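Local coordinates for EST1E (Clostridium proteoclasticum, PDB 2WTM), which hydrolyses ester bonds as a promiscuous feruloyl esterase of the alpha/beta-hydrolase superfamily, probably releasing ferulic acid from plant material in the rumen, at residues 119-133 with 184-197. Numbering follows the deposited sequence.
Sequences AMERDIIKALIPLSP and FVDKYTKPVLIVHG
Y188 and K190 reach from the loop after helix 181-187 to the backbone carbonyls of I125 and R122, which follow helix 109-120. Y188 OH donates to I125 O at 2.7 Å from well above the carbonyl plane, while the extended K190 chain delivers NZ to R122 O at 2.8 Å, in that carbonyl's plane. CG of Y188 stands anti to the backbone N (chi1 -172°), which turns the ring across to L128, whose CB lies 3.6 Å from CE2. Strands 125-131 and 192-197 run parallel. L128 bonds twice to segment 184-197, straddling V192: its N donates to P191 O and its O accepts from L193 N at 2.9 Å. P130, lacking an N-H, gives no bond to L193 O, and its CD sits 3.0 Å from that oxygen; its own O accepts from V195 N. S132 N closes the pairing on V195 O at 2.7 Å. S132 CA rests over one face of the H196 ring, a CH-pi contact, and a water links S132 OG to G197 N; S132 OG is also hydrogen-bonded to Y230 OH, and H196 ND1 to S208. On one side of the sheet L131 CD2 meets V195 CG2 at 3.7 Å; on the other, P130 packs on V192 and I194. At the helix ends A119 CB sits against F184, and M120 SD makes a Met-aromatic contact at the edge of the F184 ring. K187 CE lies over one face of the R122 guanidinium; R122 NE and K187 NZ each form a salt bridge to E154 of the second subunit, whose carboxylate probably balances the two positive charges. The strands are neighbours in the alpha/beta-hydrolase sheet, and H196 touches the probable S108-H228-D200 catalytic triad. Side-chain donors thus take the carbonyls near the start of the pairing, and backbone bonds take over further along.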
loop_
_atom_site.group_PDB
_atom_site.type_symbol
_atom_site.label_atom_id
_atom_site.label_comp_id
_atom_site.label_asym_id
_atom_site.label_seq_id
_atom_site.Cartn_x
_atom_site.Cartn_y
_atom_site.Cartn_z
ATOM N N ALA A 119 11.526 7.491 -1.851
ATOM C CA ALA A 119 11.011 7.975 -3.116
ATOM C C ALA A 119 9.697 8.724 -2.928
ATOM O O ALA A 119 9.473 9.755 -3.552
ATOM C CB ALA A 119 10.945 6.829 -4.087
ATOM N N MET A 120 8.794 8.199 -2.112
ATOM C CA MET A 120 7.524 8.828 -1.887
ATOM C C MET A 120 7.684 10.127 -1.160
ATOM O O MET A 120 6.831 11.011 -1.229
ATOM C CB MET A 120 6.640 7.876 -1.071
ATOM C CG MET A 120 6.365 6.557 -1.783
ATOM S SD MET A 120 5.599 5.308 -0.652
ATOM C CE MET A 120 4.164 6.060 -0.728
ATOM N N GLU A 121 8.803 10.257 -0.428
ATOM C CA GLU A 121 9.158 11.425 0.392
ATOM C C GLU A 121 10.407 12.153 -0.179
ATOM O O GLU A 121 11.228 12.678 0.565
ATOM C CB GLU A 121 9.451 11.015 1.854
ATOM C CG GLU A 121 8.305 10.385 2.523
ATOM C CD GLU A 121 7.279 11.358 3.092
ATOM O OE1 GLU A 121 7.233 12.541 2.671
ATOM O OE2 GLU A 121 6.472 10.904 3.953
ATOM N N ARG A 122 10.532 12.187 -1.492
ATOM C CA ARG A 122 11.840 12.512 -2.126
ATOM C C ARG A 122 12.188 13.979 -1.955
ATOM O O ARG A 122 13.373 14.295 -1.973
ATOM C CB ARG A 122 11.857 12.069 -3.591
ATOM C CG ARG A 122 10.728 12.699 -4.464
ATOM C CD ARG A 122 10.595 11.946 -5.767
ATOM N NE ARG A 122 9.394 12.306 -6.550
ATOM C CZ ARG A 122 8.149 11.878 -6.334
ATOM N NH1 ARG A 122 7.861 11.080 -5.319
ATOM N NH2 ARG A 122 7.157 12.266 -7.140
ATOM N N ASP A 123 11.170 14.825 -1.718
ATOM C CA ASP A 123 11.351 16.240 -1.412
ATOM C C ASP A 123 11.983 16.448 -0.034
ATOM O O ASP A 123 12.654 17.468 0.146
ATOM C CB ASP A 123 10.065 17.064 -1.572
ATOM C CG ASP A 123 8.835 16.454 -0.921
ATOM O OD1 ASP A 123 8.817 15.241 -0.677
ATOM O OD2 ASP A 123 7.837 17.195 -0.757
ATOM N N ILE A 124 11.775 15.494 0.886
ATOM C CA ILE A 124 11.960 15.650 2.347
ATOM C C ILE A 124 13.221 14.914 2.758
ATOM O O ILE A 124 13.904 15.299 3.684
ATOM C CB ILE A 124 10.727 14.947 3.159
ATOM C CG1 ILE A 124 9.374 15.419 2.675
ATOM C CG2 ILE A 124 10.815 15.124 4.664
ATOM C CD1 ILE A 124 9.265 16.965 2.676
ATOM N N ILE A 125 13.483 13.782 2.151
ATOM C CA ILE A 125 14.564 12.888 2.613
ATOM C C ILE A 125 15.839 13.210 1.882
ATOM O O ILE A 125 15.944 12.997 0.670
ATOM C CB ILE A 125 14.179 11.384 2.434
ATOM C CG1 ILE A 125 12.824 11.090 3.077
ATOM C CG2 ILE A 125 15.325 10.501 2.885
ATOM C CD1 ILE A 125 12.848 11.429 4.578
ATOM N N LYS A 126 16.854 13.665 2.623
ATOM C CA LYS A 126 18.015 14.245 2.007
ATOM C C LYS A 126 19.031 13.244 1.441
ATOM O O LYS A 126 19.753 13.509 0.481
ATOM C CB LYS A 126 18.663 15.167 3.032
ATOM C CG LYS A 126 19.927 15.913 2.500
ATOM C CD LYS A 126 20.219 17.037 3.521
ATOM C CE LYS A 126 21.506 17.884 3.182
ATOM N NZ LYS A 126 22.608 17.006 3.100
ATOM N N ALA A 127 19.144 12.089 2.088
ATOM C CA ALA A 127 19.917 10.962 1.620
ATOM C C ALA A 127 19.359 9.658 2.215
ATOM O O ALA A 127 18.581 9.738 3.179
ATOM C CB ALA A 127 21.417 11.117 1.978
ATOM N N LEU A 128 19.818 8.529 1.698
ATOM C CA LEU A 128 19.161 7.229 1.918
ATOM C C LEU A 128 20.228 6.187 2.077
ATOM O O LEU A 128 21.178 6.106 1.280
ATOM C CB LEU A 128 18.301 6.915 0.685
ATOM C CG LEU A 128 17.730 5.528 0.671
ATOM C CD1 LEU A 128 16.720 5.289 1.735
ATOM C CD2 LEU A 128 17.113 5.343 -0.673
ATOM N N ILE A 129 20.065 5.348 3.085
ATOM C CA ILE A 129 20.984 4.241 3.382
ATOM C C ILE A 129 20.309 2.876 3.500
ATOM O O ILE A 129 19.939 2.470 4.591
ATOM C CB ILE A 129 21.778 4.535 4.671
ATOM C CG1 ILE A 129 22.391 5.930 4.564
ATOM C CG2 ILE A 129 22.873 3.484 4.804
ATOM C CD1 ILE A 129 23.078 6.363 5.823
ATOM N N PRO A 130 20.171 2.157 2.379
ATOM C CA PRO A 130 19.650 0.797 2.483
ATOM C C PRO A 130 20.766 -0.172 2.836
ATOM O O PRO A 130 21.668 -0.381 2.040
ATOM C CB PRO A 130 19.052 0.568 1.085
ATOM C CG PRO A 130 19.017 1.897 0.458
ATOM C CD PRO A 130 20.254 2.569 0.991
ATOM N N LEU A 131 20.621 -0.842 3.962
ATOM C CA LEU A 131 21.595 -1.807 4.476
ATOM C C LEU A 131 21.129 -3.235 4.091
ATOM O O LEU A 131 20.045 -3.616 4.515
ATOM C CB LEU A 131 21.733 -1.638 5.975
ATOM C CG LEU A 131 22.197 -0.296 6.461
ATOM C CD1 LEU A 131 22.008 -0.104 7.967
ATOM C CD2 LEU A 131 23.604 0.053 6.018
ATOM N N SER A 132 21.872 -3.919 3.167
ATOM C CA SER A 132 21.487 -5.239 2.659
ATOM C C SER A 132 19.996 -5.298 2.354
ATOM O O SER A 132 19.266 -6.173 2.859
ATOM C CB SER A 132 21.896 -6.296 3.707
ATOM O OG SER A 132 23.340 -6.164 3.960
ATOM N N PRO A 133 19.549 -4.353 1.501
ATOM C CA PRO A 133 18.104 -4.244 1.308
ATOM C C PRO A 133 17.491 -5.445 0.654
ATOM O O PRO A 133 18.088 -5.998 -0.290
ATOM C CB PRO A 133 17.991 -3.020 0.429
ATOM C CG PRO A 133 19.271 -2.942 -0.310
ATOM C CD PRO A 133 20.274 -3.376 0.654
ATOM N N PHE A 184 10.479 3.188 -7.915
ATOM C CA PHE A 184 10.919 3.956 -6.739
ATOM C C PHE A 184 12.434 4.279 -6.782
ATOM O O PHE A 184 12.855 5.322 -6.299
ATOM C CB PHE A 184 10.621 3.200 -5.399
ATOM C CG PHE A 184 9.168 2.902 -5.143
ATOM C CD1 PHE A 184 8.478 3.625 -4.230
ATOM C CD2 PHE A 184 8.468 1.951 -5.875
ATOM C CE1 PHE A 184 7.147 3.362 -3.923
ATOM C CE2 PHE A 184 7.143 1.640 -5.573
ATOM C CZ PHE A 184 6.480 2.368 -4.605
ATOM N N VAL A 185 13.219 3.357 -7.289
ATOM C CA VAL A 185 14.656 3.616 -7.484
ATOM C C VAL A 185 14.826 4.797 -8.452
ATOM O O VAL A 185 15.597 5.735 -8.205
ATOM C CB VAL A 185 15.387 2.384 -7.990
ATOM C CG1 VAL A 185 16.808 2.699 -8.412
ATOM C CG2 VAL A 185 15.377 1.286 -6.913
ATOM N N ASP A 186 14.099 4.740 -9.555
ATOM C CA ASP A 186 14.197 5.821 -10.518
ATOM C C ASP A 186 13.806 7.187 -9.983
ATOM O O ASP A 186 14.306 8.237 -10.466
ATOM C CB ASP A 186 13.289 5.493 -11.722
ATOM C CG ASP A 186 13.941 4.577 -12.717
ATOM O OD1 ASP A 186 15.179 4.276 -12.651
ATOM O OD2 ASP A 186 13.171 4.139 -13.611
ATOM N N LYS A 187 12.879 7.233 -9.043
ATOM C CA LYS A 187 12.398 8.489 -8.535
ATOM C C LYS A 187 13.297 9.145 -7.516
ATOM O O LYS A 187 13.233 10.392 -7.391
ATOM C CB LYS A 187 10.995 8.350 -8.000
ATOM C CG LYS A 187 9.971 8.114 -9.086
ATOM C CD LYS A 187 9.951 9.214 -10.134
ATOM C CE LYS A 187 9.584 10.548 -9.553
ATOM N NZ LYS A 187 9.312 11.581 -10.617
ATOM N N TYR A 188 14.164 8.371 -6.840
ATOM C CA TYR A 188 14.962 8.971 -5.771
ATOM C C TYR A 188 16.363 9.187 -6.298
ATOM O O TYR A 188 17.153 8.255 -6.390
ATOM C CB TYR A 188 14.973 8.070 -4.515
ATOM C CG TYR A 188 15.637 8.788 -3.342
ATOM C CD1 TYR A 188 14.907 9.693 -2.573
ATOM C CD2 TYR A 188 16.994 8.580 -3.051
ATOM C CE1 TYR A 188 15.511 10.369 -1.484
ATOM C CE2 TYR A 188 17.581 9.262 -2.013
ATOM C CZ TYR A 188 16.836 10.141 -1.249
ATOM O OH TYR A 188 17.399 10.873 -0.214
ATOM N N THR A 189 16.599 10.440 -6.665
ATOM C CA THR A 189 17.878 10.846 -7.291
ATOM C C THR A 189 18.856 11.506 -6.381
ATOM O O THR A 189 19.946 11.923 -6.860
ATOM C CB THR A 189 17.591 11.801 -8.434
ATOM O OG1 THR A 189 16.941 12.945 -7.926
ATOM C CG2 THR A 189 16.690 11.058 -9.464
ATOM N N LYS A 190 18.551 11.595 -5.092
ATOM C CA LYS A 190 19.448 12.166 -4.068
ATOM C C LYS A 190 20.458 11.077 -3.660
ATOM O O LYS A 190 20.399 9.967 -4.130
ATOM C CB LYS A 190 18.689 12.744 -2.880
ATOM C CG LYS A 190 17.841 13.941 -3.223
ATOM C CD LYS A 190 17.071 14.462 -2.113
ATOM C CE LYS A 190 16.300 15.737 -2.411
ATOM N NZ LYS A 190 15.378 16.058 -1.227
ATOM N N PRO A 191 21.456 11.424 -2.837
ATOM C CA PRO A 191 22.459 10.467 -2.522
ATOM C C PRO A 191 21.969 9.226 -1.775
ATOM O O PRO A 191 21.192 9.349 -0.822
ATOM C CB PRO A 191 23.445 11.233 -1.625
ATOM C CG PRO A 191 23.234 12.651 -2.074
ATOM C CD PRO A 191 21.738 12.723 -2.222
ATOM N N VAL A 192 22.482 8.093 -2.231
ATOM C CA VAL A 192 22.236 6.784 -1.673
ATOM C C VAL A 192 23.527 6.031 -1.340
ATOM O O VAL A 192 24.477 6.050 -2.139
ATOM C CB VAL A 192 21.370 5.934 -2.667
ATOM C CG1 VAL A 192 21.071 4.610 -2.117
ATOM C CG2 VAL A 192 20.152 6.686 -3.034
ATOM N N LEU A 193 23.544 5.380 -0.152
ATOM C CA LEU A 193 24.598 4.429 0.192
ATOM C C LEU A 193 24.006 3.073 0.431
ATOM O O LEU A 193 23.233 2.888 1.393
ATOM C CB LEU A 193 25.362 4.827 1.444
ATOM C CG LEU A 193 26.367 3.840 2.011
ATOM C CD1 LEU A 193 27.632 3.806 1.153
ATOM C CD2 LEU A 193 26.799 4.221 3.446
ATOM N N ILE A 194 24.308 2.135 -0.468
ATOM C CA ILE A 194 23.932 0.728 -0.208
ATOM C C ILE A 194 25.115 0.011 0.351
ATOM O O ILE A 194 26.231 0.135 -0.199
ATOM C CB ILE A 194 23.389 -0.017 -1.450
ATOM C CG1 ILE A 194 22.096 0.634 -1.886
ATOM C CG2 ILE A 194 23.166 -1.463 -1.104
ATOM C CD1 ILE A 194 21.587 0.021 -3.192
ATOM N N VAL A 195 24.896 -0.701 1.444
ATOM C CA VAL A 195 25.926 -1.604 2.036
ATOM C C VAL A 195 25.430 -3.026 1.933
ATOM O O VAL A 195 24.209 -3.270 2.086
ATOM C CB VAL A 195 26.161 -1.225 3.525
ATOM C CG1 VAL A 195 27.326 -2.074 4.066
ATOM C CG2 VAL A 195 26.429 0.225 3.638
ATOM N N HIS A 196 26.300 -4.008 1.610
ATOM C CA HIS A 196 25.876 -5.370 1.509
ATOM C C HIS A 196 27.073 -6.293 1.599
ATOM O O HIS A 196 28.104 -5.996 0.988
ATOM C CB HIS A 196 25.180 -5.566 0.133
ATOM C CG HIS A 196 24.141 -6.636 0.080
ATOM N ND1 HIS A 196 22.856 -6.405 -0.383
ATOM C CD2 HIS A 196 24.185 -7.934 0.408
ATOM C CE1 HIS A 196 22.166 -7.517 -0.327
ATOM N NE2 HIS A 196 22.939 -8.469 0.168
ATOM N N GLY A 197 26.924 -7.342 2.410
ATOM C CA GLY A 197 27.946 -8.414 2.598
ATOM C C GLY A 197 27.895 -9.358 1.421
ATOM O O GLY A 197 26.822 -9.858 1.092
HETATM O O HOH W 1 24.772 -8.452 4.102
#